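Local atomic coordinates of citrate synthase (Mycobacterium tuberculosis, PDB entry 4TVM), a protein that catalyses the condensation of acetyl-CoA with oxaloacetate and water to give citrate and CoA, a step of the Krebs cycle. Residues Glu198-Leu203 with Arg220-Leu225; Gln78-Ser83 with Ala319-Glu324; Ala104-Arg109 with Ser163-Leu168. All coordinates share one frame; numbering follows the deposited sequence.

Contact 1: Glu198-Leu203 with Arg220-Leu225; sequences ENFLRL and RALDML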
ATOM      1  N   GLU A 198     -22.410  14.893  11.160  1.00 49.30           N
ATOM      2  CA  GLU A 198     -22.900  15.226  12.498  1.00 52.02           C
ATOM      3  C   GLU A 198     -22.972  13.945  13.320  1.00 47.60           C
ATOM      4  O   GLU A 198     -22.680  13.924  14.510  1.00 46.50           O
ATOM      5  CB  GLU A 198     -24.277  15.931  12.418  1.00 53.65           C
ATOM      6  CG  GLU A 198     -24.850  16.391  13.753  1.00 59.31           C
ATOM      7  CD  GLU A 198     -26.148  17.178  13.609  1.00 69.50           C
ATOM      8  OE1 GLU A 198     -26.693  17.256  12.468  1.00 60.86           O
ATOM      9  OE2 GLU A 198     -26.615  17.716  14.652  1.00 82.30           O
ATOM     10  N   ASN A 199     -23.356  12.865  12.673  1.00 46.41           N
ATOM     11  CA  ASN A 199     -23.431  11.604  13.351  1.00 48.70           C
ATOM     12  C   ASN A 199     -22.017  11.093  13.673  1.00 52.81           C
ATOM     13  O   ASN A 199     -21.803  10.410  14.675  1.00 52.17           O
ATOM     14  CB  ASN A 199     -24.139  10.614  12.465  1.00 49.64           C
ATOM     15  CG  ASN A 199     -24.196   9.272  13.076  1.00 52.04           C
ATOM     16  OD1 ASN A 199     -24.824   9.102  14.105  1.00 57.25           O
ATOM     17  ND2 ASN A 199     -23.513   8.299  12.468  1.00 58.16           N
ATOM     18  N   PHE A 200     -21.052  11.408  12.813  1.00 46.96           N
ATOM     19  CA  PHE A 200     -19.679  11.042  13.095  1.00 44.08           C
ATOM     20  C   PHE A 200     -19.220  11.710  14.375  1.00 43.88           C
ATOM     21  O   PHE A 200     -18.542  11.098  15.192  1.00 46.34           O
ATOM     22  CB  PHE A 200     -18.742  11.396  11.941  1.00 40.59           C
ATOM     23  CG  PHE A 200     -17.296  11.444  12.351  1.00 43.65           C
ATOM     24  CD1 PHE A 200     -16.622  10.278  12.727  1.00 42.10           C
ATOM     25  CD2 PHE A 200     -16.607  12.648  12.393  1.00 41.33           C
ATOM     26  CE1 PHE A 200     -15.304  10.322  13.130  1.00 40.68           C
ATOM     27  CE2 PHE A 200     -15.284  12.689  12.788  1.00 40.89           C
ATOM     28  CZ  PHE A 200     -14.629  11.530  13.167  1.00 38.77           C
ATOM     29  N   LEU A 201     -19.596  12.969  14.548  1.00 44.76           N
ATOM     30  CA  LEU A 201     -19.196  13.734  15.728  1.00 40.09           C
ATOM     31  C   LEU A 201     -19.804  13.210  17.024  1.00 38.43           C
ATOM     32  O   LEU A 201     -19.200  13.311  18.087  1.00 43.77           O
ATOM     33  CB  LEU A 201     -19.550  15.206  15.540  1.00 38.61           C
ATOM     34  CG  LEU A 201     -18.518  16.077  14.808  1.00 36.23           C
ATOM     35  CD1 LEU A 201     -19.145  17.379  14.317  1.00 36.12           C
ATOM     36  CD2 LEU A 201     -17.368  16.400  15.748  1.00 34.77           C
ATOM     37  N   ARG A 202     -21.007  12.685  16.958  1.00 38.07           N
ATOM     38  CA  ARG A 202     -21.637  12.051  18.127  1.00 37.81           C
ATOM     39  C   ARG A 202     -20.934  10.766  18.503  1.00 38.32           C
ATOM     40  O   ARG A 202     -20.781  10.450  19.686  1.00 33.86           O
ATOM     41  CB  ARG A 202     -23.090  11.687  17.826  1.00 38.74           C
ATOM     42  CG  ARG A 202     -23.936  11.410  19.062  1.00 42.31           C
ATOM     43  CD  ARG A 202     -25.341  10.938  18.714  1.00 40.65           C
ATOM     44  NE  ARG A 202     -25.926  10.077  19.750  1.00 40.89           N
ATOM     45  CZ  ARG A 202     -26.077   8.750  19.649  1.00 45.15           C
ATOM     46  NH1 ARG A 202     -25.647   8.083  18.572  1.00 44.51           N
ATOM     47  NH2 ARG A 202     -26.637   8.067  20.645  1.00 44.85           N
ATOM     48  N   LEU A 203     -20.563   9.993  17.475  1.00 39.75           N
ATOM     49  CA  LEU A 203     -19.954   8.691  17.680  1.00 34.05           C
ATOM     50  C   LEU A 203     -18.619   8.903  18.344  1.00 34.52           C
ATOM     51  O   LEU A 203     -18.168   8.072  19.117  1.00 33.15           O
ATOM     52  CB  LEU A 203     -19.721   8.008  16.371  1.00 32.69           C
ATOM     53  CG  LEU A 203     -20.913   7.411  15.668  1.00 32.20           C
ATOM     54  CD1 LEU A 203     -20.418   6.771  14.369  1.00 32.87           C
ATOM     55  CD2 LEU A 203     -21.556   6.384  16.546  1.00 31.39           C
ATOM     56  N   ARG A 220     -20.216  22.435  10.498  1.00 51.99           N
ATOM     57  CA  ARG A 220     -19.924  23.094   9.240  1.00 47.06           C
ATOM     58  C   ARG A 220     -18.436  23.168   9.116  1.00 42.40           C
ATOM     59  O   ARG A 220     -17.909  23.026   8.041  1.00 45.26           O
ATOM     60  CB  ARG A 220     -20.541  24.480   9.219  1.00 52.96           C
ATOM     61  CG  ARG A 220     -19.925  25.433   8.197  1.00 60.44           C
ATOM     62  CD  ARG A 220     -20.982  26.286   7.510  1.00 62.08           C
ATOM     63  NE  ARG A 220     -20.387  27.237   6.555  1.00 66.43           N
ATOM     64  CZ  ARG A 220     -19.962  28.463   6.864  1.00 68.84           C
ATOM     65  NH1 ARG A 220     -20.051  28.931   8.109  1.00 70.77           N
ATOM     66  NH2 ARG A 220     -19.429  29.235   5.924  1.00 69.54           N
ATOM     67  N   ALA A 221     -17.740  23.362  10.221  1.00 39.37           N
ATOM     68  CA  ALA A 221     -16.303  23.435  10.144  1.00 39.77           C
ATOM     69  C   ALA A 221     -15.698  22.091   9.734  1.00 44.06           C
ATOM     70  O   ALA A 221     -14.800  22.046   8.915  1.00 43.46           O
ATOM     71  CB  ALA A 221     -15.739  23.867  11.465  1.00 40.56           C
ATOM     72  N   LEU A 222     -16.181  20.993  10.304  1.00 46.49           N
ATOM     73  CA  LEU A 222     -15.647  19.692   9.937  1.00 46.37           C
ATOM     74  C   LEU A 222     -16.033  19.312   8.519  1.00 48.07           C
ATOM     75  O   LEU A 222     -15.206  18.819   7.752  1.00 48.97           O
ATOM     76  CB  LEU A 222     -16.153  18.639  10.896  1.00 49.24           C
ATOM     77  CG  LEU A 222     -15.367  17.345  10.792  1.00 49.20           C
ATOM     78  CD1 LEU A 222     -13.934  17.614  11.220  1.00 48.41           C
ATOM     79  CD2 LEU A 222     -16.041  16.262  11.623  1.00 48.90           C
ATOM     80  N   ASP A 223     -17.293  19.553   8.166  1.00 51.22           N
ATOM     81  CA  ASP A 223     -17.793  19.232   6.826  1.00 49.32           C
ATOM     82  C   ASP A 223     -16.986  19.931   5.761  1.00 50.64           C
ATOM     83  O   ASP A 223     -16.532  19.321   4.800  1.00 56.19           O
ATOM     84  CB  ASP A 223     -19.260  19.625   6.706  1.00 51.72           C
ATOM     85  CG  ASP A 223     -19.936  18.977   5.528  1.00 49.90           C
ATOM     86  OD1 ASP A 223     -19.644  19.364   4.396  1.00 50.30           O
ATOM     87  OD2 ASP A 223     -20.751  18.061   5.727  1.00 53.48           O
ATOM     88  N   MET A 224     -16.769  21.221   5.950  1.00 52.87           N
ATOM     89  CA  MET A 224     -15.945  21.973   5.017  1.00 51.15           C
ATOM     90  C   MET A 224     -14.554  21.373   4.922  1.00 50.68           C
ATOM     91  O   MET A 224     -14.040  21.154   3.828  1.00 55.27           O
ATOM     92  CB  MET A 224     -15.852  23.429   5.454  1.00 50.79           C
ATOM     93  CG  MET A 224     -15.231  24.331   4.413  1.00 56.03           C
ATOM     94  SD  MET A 224     -15.357  26.090   4.819  1.00 62.47           S
ATOM     95  CE  MET A 224     -13.800  26.350   5.662  1.00 62.85           C
ATOM     96  N   LEU A 225     -13.944  21.097   6.069  1.00 44.35           N
ATOM     97  CA  LEU A 225     -12.571  20.616   6.084  1.00 44.90           C
ATOM     98  C   LEU A 225     -12.347  19.276   5.333  1.00 48.10           C
ATOM     99  O   LEU A 225     -11.260  19.021   4.799  1.00 48.83           O
ATOM    100  CB  LEU A 225     -12.089  20.496   7.526  1.00 47.31           C
ATOM    101  CG  LEU A 225     -11.168  21.614   7.995  1.00 46.91           C
ATOM    102  CD1 LEU A 225     -11.072  21.600   9.508  1.00 48.65           C
ATOM    103  CD2 LEU A 225      -9.803  21.427   7.363  1.00 49.69           C
TER
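Leu222 of helix 216-229 meets Phe200 and Leu201 of helix 196-205, and a single methyl group does most of the touching. The side chain can be followed outward from its backbone. CB faces the other helix but lies 4.7 Å from the nearest Leu201 methyl, CD1, so it adds little. CG is also set back, 5.1 Å from Phe200 CE2. The branches then separate. CD1 of Leu222 stays more than 5 Å from both partners. CD2 of Leu222 fills the angle between them. It lies 3.7 Å from Phe200 CD2 and almost as near to Phe200 CE2, at the edge of the ring and close to the ring plane. The ring therefore presents one C-C side to the methyl. The two side chains cross at about a right angle.

Leu201 reaches Leu222 differently. The two leucines extend tip to tip, with Leu201 CG 4.0 Å from Leu222 CD2. Both methyls of Leu201 stand 4.3 Å from that same CD2 atom, so Leu222 CD2 rests against the branch point of Leu201, equally far from its two methyls. With Leu222 CG anti to the backbone N (chi1 -165°), the side chain leans to the other helix, and chi2 (64°) turns CD2 rather than CD1 to it.

All three residues are buried, and the contact is purely apolar. The Phe200 ring also packs on Pro172 and Ala176 of helix 159-182. Elsewhere on helix 216-229, Met224 touches helix 317-329 and Leu225 touches helix 367-375. Helix 216-229 thus packs against at least three other helices.

Contact 2: Gln78-Ser83 with Ala319-Glu324; sequences QLAEKS and ARIVKE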
ATOM      1  N   GLN A  78     -15.378  27.456  -4.160  1.00 46.63           N
ATOM      2  CA  GLN A  78     -16.833  27.355  -4.380  1.00 46.68           C
ATOM      3  C   GLN A  78     -17.467  26.139  -3.662  1.00 45.27           C
ATOM      4  O   GLN A  78     -18.515  26.258  -3.022  1.00 43.03           O
ATOM      5  CB  GLN A  78     -17.151  27.357  -5.896  1.00 47.85           C
ATOM      6  CG  GLN A  78     -17.156  28.748  -6.542  1.00 45.16           C
ATOM      7  CD  GLN A  78     -17.250  28.746  -8.072  1.00 45.31           C
ATOM      8  OE1 GLN A  78     -16.448  29.372  -8.778  1.00 47.75           O
ATOM      9  NE2 GLN A  78     -18.234  28.076  -8.585  1.00 44.48           N
ATOM     10  N   LEU A  79     -16.818  24.978  -3.705  1.00 46.42           N
ATOM     11  CA  LEU A  79     -17.383  23.772  -3.037  1.00 40.13           C
ATOM     12  C   LEU A  79     -17.326  23.901  -1.539  1.00 39.95           C
ATOM     13  O   LEU A  79     -18.262  23.524  -0.819  1.00 39.68           O
ATOM     14  CB  LEU A  79     -16.620  22.528  -3.458  1.00 37.52           C
ATOM     15  CG  LEU A  79     -16.507  22.345  -4.963  1.00 36.66           C
ATOM     16  CD1 LEU A  79     -15.302  21.488  -5.284  1.00 37.60           C
ATOM     17  CD2 LEU A  79     -17.803  21.785  -5.525  1.00 35.88           C
ATOM     18  N   ALA A  80     -16.209  24.436  -1.060  1.00 44.79           N
ATOM     19  CA  ALA A  80     -15.991  24.613   0.371  1.00 47.74           C
ATOM     20  C   ALA A  80     -17.078  25.487   0.936  1.00 49.41           C
ATOM     21  O   ALA A  80     -17.729  25.140   1.915  1.00 52.98           O
ATOM     22  CB  ALA A  80     -14.631  25.246   0.622  1.00 46.98           C
ATOM     23  N   GLU A  81     -17.260  26.634   0.297  1.00 55.83           N
ATOM     24  CA  GLU A  81     -18.258  27.602   0.709  1.00 58.86           C
ATOM     25  C   GLU A  81     -19.689  27.185   0.360  1.00 51.01           C
ATOM     26  O   GLU A  81     -20.600  27.457   1.153  1.00 49.34           O
ATOM     27  CB  GLU A  81     -17.904  28.985   0.141  1.00 65.41           C
ATOM     28  CG  GLU A  81     -16.549  29.497   0.655  1.00 71.20           C
ATOM     29  CD  GLU A  81     -16.514  29.663   2.176  1.00 75.27           C
ATOM     30  OE1 GLU A  81     -17.583  29.958   2.758  1.00 75.66           O
ATOM     31  OE2 GLU A  81     -15.429  29.499   2.791  1.00 70.99           O
ATOM     32  N   LYS A  82     -19.903  26.503  -0.770  1.00 43.25           N
ATOM     33  CA  LYS A  82     -21.295  26.166  -1.183  1.00 47.00           C
ATOM     34  C   LYS A  82     -21.775  24.689  -1.221  1.00 45.64           C
ATOM     35  O   LYS A  82     -22.981  24.441  -1.361  1.00 43.14           O
ATOM     36  CB  LYS A  82     -21.597  26.815  -2.536  1.00 50.48           C
ATOM     37  CG  LYS A  82     -21.942  28.286  -2.421  1.00 55.68           C
ATOM     38  CD  LYS A  82     -23.209  28.456  -1.584  1.00 60.41           C
ATOM     39  CE  LYS A  82     -23.527  29.915  -1.327  1.00 64.41           C
ATOM     40  NZ  LYS A  82     -23.532  30.712  -2.583  1.00 65.52           N
ATOM     41  N   SER A  83     -20.872  23.719  -1.091  1.00 42.00           N
ATOM     42  CA  SER A  83     -21.262  22.314  -1.196  1.00 40.93           C
ATOM     43  C   SER A  83     -21.330  21.624   0.157  1.00 41.08           C
ATOM     44  O   SER A  83     -21.361  22.274   1.198  1.00 43.80           O
ATOM     45  CB  SER A  83     -20.299  21.555  -2.113  1.00 39.20           C
ATOM     46  OG  SER A  83     -20.835  20.292  -2.427  1.00 30.02           O
ATOM     47  N   ALA A 319      -5.303  26.735   1.788  1.00 66.87           N
ATOM     48  CA  ALA A 319      -4.664  27.420   2.900  1.00 67.70           C
ATOM     49  C   ALA A 319      -5.488  28.625   3.324  1.00 74.12           C
ATOM     50  O   ALA A 319      -5.818  28.779   4.494  1.00 73.17           O
ATOM     51  CB  ALA A 319      -3.263  27.850   2.521  1.00 70.60           C
ATOM     52  N   ARG A 320      -5.867  29.446   2.351  1.00 71.33           N
ATOM     53  CA  ARG A 320      -6.519  30.707   2.638  1.00 70.12           C
ATOM     54  C   ARG A 320      -7.914  30.498   3.231  1.00 68.25           C
ATOM     55  O   ARG A 320      -8.336  31.213   4.144  1.00 57.63           O
ATOM     56  CB  ARG A 320      -6.629  31.547   1.362  1.00 80.37           C
ATOM     57  CG  ARG A 320      -5.452  31.421   0.396  1.00 82.39           C
ATOM     58  CD  ARG A 320      -5.233  32.701  -0.393  1.00 89.21           C
ATOM     59  NE  ARG A 320      -6.481  33.232  -0.945  1.00 92.39           N
ATOM     60  CZ  ARG A 320      -6.563  34.121  -1.929  1.00 92.21           C
ATOM     61  NH1 ARG A 320      -5.474  34.598  -2.529  1.00 89.38           N
ATOM     62  NH2 ARG A 320      -7.762  34.522  -2.334  1.00 97.29           N
ATOM     63  N   ILE A 321      -8.643  29.526   2.699  1.00 65.30           N
ATOM     64  CA  ILE A 321      -9.957  29.214   3.238  1.00 64.79           C
ATOM     65  C   ILE A 321      -9.757  28.730   4.660  1.00 64.47           C
ATOM     66  O   ILE A 321     -10.491  29.108   5.566  1.00 68.23           O
ATOM     67  CB  ILE A 321     -10.683  28.134   2.421  1.00 61.69           C
ATOM     68  CG1 ILE A 321     -11.052  28.667   1.040  1.00 56.44           C
ATOM     69  CG2 ILE A 321     -11.950  27.690   3.123  1.00 63.88           C
ATOM     70  CD1 ILE A 321     -11.065  27.590  -0.023  1.00 55.44           C
ATOM     71  N   VAL A 322      -8.730  27.918   4.856  1.00 64.35           N
ATOM     72  CA  VAL A 322      -8.495  27.311   6.158  1.00 69.91           C
ATOM     73  C   VAL A 322      -8.145  28.345   7.249  1.00 68.83           C
ATOM     74  O   VAL A 322      -8.669  28.265   8.353  1.00 69.78           O
ATOM     75  CB  VAL A 322      -7.433  26.194   6.079  1.00 72.42           C
ATOM     76  CG1 VAL A 322      -7.127  25.658   7.465  1.00 75.58           C
ATOM     77  CG2 VAL A 322      -7.933  25.057   5.204  1.00 73.19           C
ATOM     78  N   LYS A 323      -7.292  29.321   6.946  1.00 69.97           N
ATOM     79  CA  LYS A 323      -6.981  30.379   7.917  1.00 72.64           C
ATOM     80  C   LYS A 323      -8.250  31.102   8.367  1.00 70.41           C
ATOM     81  O   LYS A 323      -8.401  31.477   9.531  1.00 66.82           O
ATOM     82  CB  LYS A 323      -6.001  31.386   7.331  1.00 77.91           C
ATOM     83  CG  LYS A 323      -5.593  32.459   8.327  1.00 88.18           C
ATOM     84  CD  LYS A 323      -4.647  33.481   7.715  1.00 94.84           C
ATOM     85  CE  LYS A 323      -4.296  34.581   8.712  1.00101.88           C
ATOM     86  NZ  LYS A 323      -3.862  35.852   8.055  1.00105.79           N
ATOM     87  N   GLU A 324      -9.165  31.269   7.424  1.00 68.14           N
ATOM     88  CA  GLU A 324     -10.419  31.955   7.664  1.00 67.44           C
ATOM     89  C   GLU A 324     -11.265  31.210   8.692  1.00 68.23           C
ATOM     90  O   GLU A 324     -11.712  31.790   9.685  1.00 75.40           O
ATOM     91  CB  GLU A 324     -11.179  32.083   6.339  1.00 67.78           C
ATOM     92  CG  GLU A 324     -11.847  33.420   6.108  1.00 68.39           C
ATOM     93  CD  GLU A 324     -13.060  33.293   5.200  1.00 72.73           C
ATOM     94  OE1 GLU A 324     -12.949  32.646   4.122  1.00 70.63           O
ATOM     95  OE2 GLU A 324     -14.122  33.833   5.581  1.00 62.32           O
TER
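Ile321 of helix 317-329 touches both Ala80 and Glu81 of helix 76-82, using a different branch for each. Its CD1 lies 4.3 Å from Ala80 CB, a loose apolar contact. Its CG2 lies 3.9 Å from Glu81 OE2. With CG1 anti to the carbonyl carbon (chi1 -68°), the two branches of the isoleucine spread over neighbouring residues of the other helix. Ile321 and Glu81 run past each other in opposite directions.

Glu81 starts off to one side of the contact. A bend at chi2 (-61°) folds its chain and brings OE2 beside the isoleucine CG2. There it also comes near a second acid: Glu81 OE2 is 4.2 Å from Glu324 OE1, one turn beyond Ile321. The two like charges would be expected to disfavour full ionisation of both. Arg220 of helix 216-229 may offset this in part through a long, weak ion pair with Glu81 OE1. Both glutamates are exposed, whereas Ala80 and Ile321 are buried.

The axes of the segments 78-82 and 319-324 are 11.3 Å apart at closest approach, and their directions differ by 25°. Met224 of helix 216-229 packs on both Ala80 and Ile321, consistent with the wide spacing. Further out, Gln78 and Lys82 pack on Asp424 of the second subunit. Arg318, which lines the oxaloacetate pocket, lies one turn before Ile321 on helix 317-329. The contact itself is away from that pocket. It is near-parallel helix packing between distant parts of the chain, within the largely helical fold of the citrate synthase family.

Contact 3: Ala104-Arg109 with Ser163-Leu168; sequences AQFTGR and STIRLL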
ATOM      1  N   ALA A 104     -30.104  12.619  -2.761  1.00 51.81           N
ATOM      2  CA  ALA A 104     -30.894  12.136  -1.642  1.00 52.94           C
ATOM      3  C   ALA A 104     -30.846  10.622  -1.571  1.00 53.39           C
ATOM      4  O   ALA A 104     -30.791  10.039  -0.484  1.00 50.50           O
ATOM      5  CB  ALA A 104     -32.345  12.603  -1.774  1.00 49.60           C
ATOM      6  N   GLN A 105     -30.899  10.005  -2.743  1.00 54.10           N
ATOM      7  CA  GLN A 105     -30.842   8.566  -2.860  1.00 57.46           C
ATOM      8  C   GLN A 105     -29.438   8.066  -2.521  1.00 57.07           C
ATOM      9  O   GLN A 105     -29.281   7.035  -1.898  1.00 56.93           O
ATOM     10  CB  GLN A 105     -31.325   8.124  -4.252  1.00 61.49           C
ATOM     11  CG  GLN A 105     -32.858   8.115  -4.327  1.00 68.76           C
ATOM     12  CD  GLN A 105     -33.430   8.235  -5.735  1.00 78.24           C
ATOM     13  OE1 GLN A 105     -34.383   8.985  -5.966  1.00 77.11           O
ATOM     14  NE2 GLN A 105     -32.860   7.488  -6.682  1.00 82.38           N
ATOM     15  N   PHE A 106     -28.429   8.837  -2.888  1.00 57.63           N
ATOM     16  CA  PHE A 106     -27.037   8.536  -2.542  1.00 54.41           C
ATOM     17  C   PHE A 106     -26.784   8.706  -1.040  1.00 53.00           C
ATOM     18  O   PHE A 106     -26.079   7.926  -0.396  1.00 49.60           O
ATOM     19  CB  PHE A 106     -26.162   9.501  -3.337  1.00 53.90           C
ATOM     20  CG  PHE A 106     -24.708   9.405  -3.045  1.00 53.98           C
ATOM     21  CD1 PHE A 106     -23.961   8.349  -3.541  1.00 56.84           C
ATOM     22  CD2 PHE A 106     -24.064  10.403  -2.324  1.00 53.11           C
ATOM     23  CE1 PHE A 106     -22.599   8.268  -3.300  1.00 52.73           C
ATOM     24  CE2 PHE A 106     -22.698  10.329  -2.094  1.00 52.65           C
ATOM     25  CZ  PHE A 106     -21.969   9.261  -2.585  1.00 51.70           C
ATOM     26  N   THR A 107     -27.350   9.782  -0.515  1.00 50.09           N
ATOM     27  CA  THR A 107     -27.311  10.135   0.884  1.00 42.94           C
ATOM     28  C   THR A 107     -28.086   9.142   1.687  1.00 39.95           C
ATOM     29  O   THR A 107     -27.685   8.780   2.781  1.00 42.06           O
ATOM     30  CB  THR A 107     -27.973  11.508   1.039  1.00 41.56           C
ATOM     31  OG1 THR A 107     -27.369  12.387   0.087  1.00 44.55           O
ATOM     32  CG2 THR A 107     -27.832  12.059   2.445  1.00 39.78           C
ATOM     33  N   GLY A 108     -29.228   8.730   1.154  1.00 39.10           N
ATOM     34  CA  GLY A 108     -30.038   7.689   1.796  1.00 40.27           C
ATOM     35  C   GLY A 108     -29.294   6.363   1.867  1.00 40.65           C
ATOM     36  O   GLY A 108     -29.276   5.724   2.903  1.00 39.58           O
ATOM     37  N   ARG A 109     -28.663   5.982   0.758  1.00 40.47           N
ATOM     38  CA  ARG A 109     -27.937   4.728   0.628  1.00 44.77           C
ATOM     39  C   ARG A 109     -26.800   4.636   1.647  1.00 44.82           C
ATOM     40  O   ARG A 109     -26.589   3.600   2.275  1.00 46.17           O
ATOM     41  CB  ARG A 109     -27.413   4.607  -0.810  1.00 50.50           C
ATOM     42  CG  ARG A 109     -27.252   3.184  -1.324  1.00 61.67           C
ATOM     43  CD  ARG A 109     -26.951   3.166  -2.825  1.00 69.19           C
ATOM     44  NE  ARG A 109     -28.179   3.150  -3.631  1.00 74.33           N
ATOM     45  CZ  ARG A 109     -28.520   4.026  -4.580  1.00 85.41           C
ATOM     46  NH1 ARG A 109     -27.733   5.056  -4.913  1.00 87.03           N
ATOM     47  NH2 ARG A 109     -29.683   3.869  -5.210  1.00 90.60           N
ATOM     48  N   SER A 163     -19.744  -1.740  -2.168  1.00 39.54           N
ATOM     49  CA  SER A 163     -18.616  -1.472  -1.271  1.00 41.97           C
ATOM     50  C   SER A 163     -18.069  -0.052  -1.363  1.00 42.71           C
ATOM     51  O   SER A 163     -17.296   0.371  -0.488  1.00 44.93           O
ATOM     52  CB  SER A 163     -17.479  -2.513  -1.413  1.00 46.24           C
ATOM     53  OG  SER A 163     -16.952  -2.586  -2.729  1.00 49.49           O
ATOM     54  N   THR A 164     -18.427   0.698  -2.398  1.00 42.47           N
ATOM     55  CA  THR A 164     -18.175   2.159  -2.365  1.00 38.73           C
ATOM     56  C   THR A 164     -19.044   2.743  -1.257  1.00 42.80           C
ATOM     57  O   THR A 164     -18.575   3.498  -0.415  1.00 49.14           O
ATOM     58  CB  THR A 164     -18.488   2.804  -3.707  1.00 36.51           C
ATOM     59  OG1 THR A 164     -17.402   2.539  -4.601  1.00 34.16           O
ATOM     60  CG2 THR A 164     -18.735   4.321  -3.597  1.00 38.17           C
ATOM     61  N   ILE A 165     -20.298   2.319  -1.229  1.00 40.89           N
ATOM     62  CA  ILE A 165     -21.235   2.766  -0.215  1.00 41.30           C
ATOM     63  C   ILE A 165     -20.777   2.343   1.161  1.00 44.19           C
ATOM     64  O   ILE A 165     -20.631   3.172   2.060  1.00 49.54           O
ATOM     65  CB  ILE A 165     -22.664   2.230  -0.496  1.00 37.26           C
ATOM     66  CG1 ILE A 165     -23.155   2.696  -1.875  1.00 36.13           C
ATOM     67  CG2 ILE A 165     -23.630   2.741   0.537  1.00 38.38           C
ATOM     68  CD1 ILE A 165     -22.943   4.195  -2.126  1.00 36.97           C
ATOM     69  N   ARG A 166     -20.563   1.045   1.329  1.00 49.79           N
ATOM     70  CA  ARG A 166     -20.081   0.500   2.599  1.00 45.36           C
ATOM     71  C   ARG A 166     -18.873   1.243   3.166  1.00 47.02           C
ATOM     72  O   ARG A 166     -18.774   1.441   4.372  1.00 52.66           O
ATOM     73  CB  ARG A 166     -19.716  -0.961   2.419  1.00 45.90           C
ATOM     74  CG  ARG A 166     -20.803  -1.907   2.856  1.00 45.47           C
ATOM     75  CD  ARG A 166     -20.782  -3.194   2.082  1.00 43.08           C
ATOM     76  NE  ARG A 166     -21.847  -4.050   2.556  1.00 43.53           N
ATOM     77  CZ  ARG A 166     -22.045  -5.300   2.151  1.00 46.01           C
ATOM     78  NH1 ARG A 166     -21.228  -5.853   1.250  1.00 45.93           N
ATOM     79  NH2 ARG A 166     -23.064  -5.996   2.654  1.00 43.27           N
ATOM     80  N   LEU A 167     -17.949   1.649   2.312  1.00 47.74           N
ATOM     81  CA  LEU A 167     -16.764   2.389   2.779  1.00 46.54           C
ATOM     82  C   LEU A 167     -17.104   3.796   3.196  1.00 45.83           C
ATOM     83  O   LEU A 167     -16.642   4.267   4.223  1.00 51.03           O
ATOM     84  CB  LEU A 167     -15.692   2.447   1.688  1.00 46.15           C
ATOM     85  CG  LEU A 167     -14.671   1.307   1.713  1.00 43.55           C
ATOM     86  CD1 LEU A 167     -14.029   1.112   0.353  1.00 42.42           C
ATOM     87  CD2 LEU A 167     -13.608   1.613   2.748  1.00 44.98           C
ATOM     88  N   LEU A 168     -17.887   4.489   2.388  1.00 44.19           N
ATOM     89  CA  LEU A 168     -18.236   5.866   2.717  1.00 46.09           C
ATOM     90  C   LEU A 168     -19.064   5.924   3.992  1.00 46.25           C
ATOM     91  O   LEU A 168     -18.945   6.870   4.772  1.00 45.61           O
ATOM     92  CB  LEU A 168     -19.018   6.512   1.580  1.00 42.38           C
ATOM     93  CG  LEU A 168     -18.168   6.927   0.398  1.00 38.27           C
ATOM     94  CD1 LEU A 168     -19.096   7.222  -0.766  1.00 39.95           C
ATOM     95  CD2 LEU A 168     -17.340   8.149   0.760  1.00 38.39           C
TER
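This helix crossing joins Ile165 and Leu168 of helix 159-182 to Phe106 and Arg109 of helix 100-111. Ile165 contributes the largest share. Its CG2 lies 3.5 Å from Arg109 O, so it packs against backbone as well as side chain. On its other branch, Ile165 CG1 is 3.9 Å from Arg109 CD. The arginine thus uses the aliphatic part of its chain here, and its course is oblique to that of the isoleucine. A bend at chi3 (-88°) lays one face of the guanidinium near Gln105 O. The Arg109 carbonyl also accepts a hydrogen bond from His113.

The two segments cross at -67°, with their axes 10.7 Å apart. This is steep packing of two helices within the mainly helical citrate synthase fold.

Phe106 reaches across with the far end of its ring. With CG anti to the backbone N (chi1 176°), the Phe106 ring extends to helix 159-182, and Phe106 CZ is 4.0 Å from Leu168 CD1. The two side chains cross at about a right angle. Phe106 CE1 is 4.3 Å from Ile165 CD1; both methyls meet the ring obliquely. Tyr90 of helix 85-94 adds a T-shaped (edge-to-face) stack to the same ring.

Contacts 1 and 2 adjoin each other. Helix 216-229 connects them: Leu222 faces contact 1 and Met224, two residues on, faces contact 2. Contact 3 touches neither, but its helix 159-182 is followed in the chain by helix 196-205 of contact 1. Contact 1 is core throughout and wholly apolar. Contact 3 is mostly buried, with exposed Arg109 at its border. Contact 2 is the most open, with two acids beside an apolar pair. It also closes the longest loop of chain, which contains both other contacts. In each, at least one side-chain methyl of a leucine or isoleucine meets the partner helix.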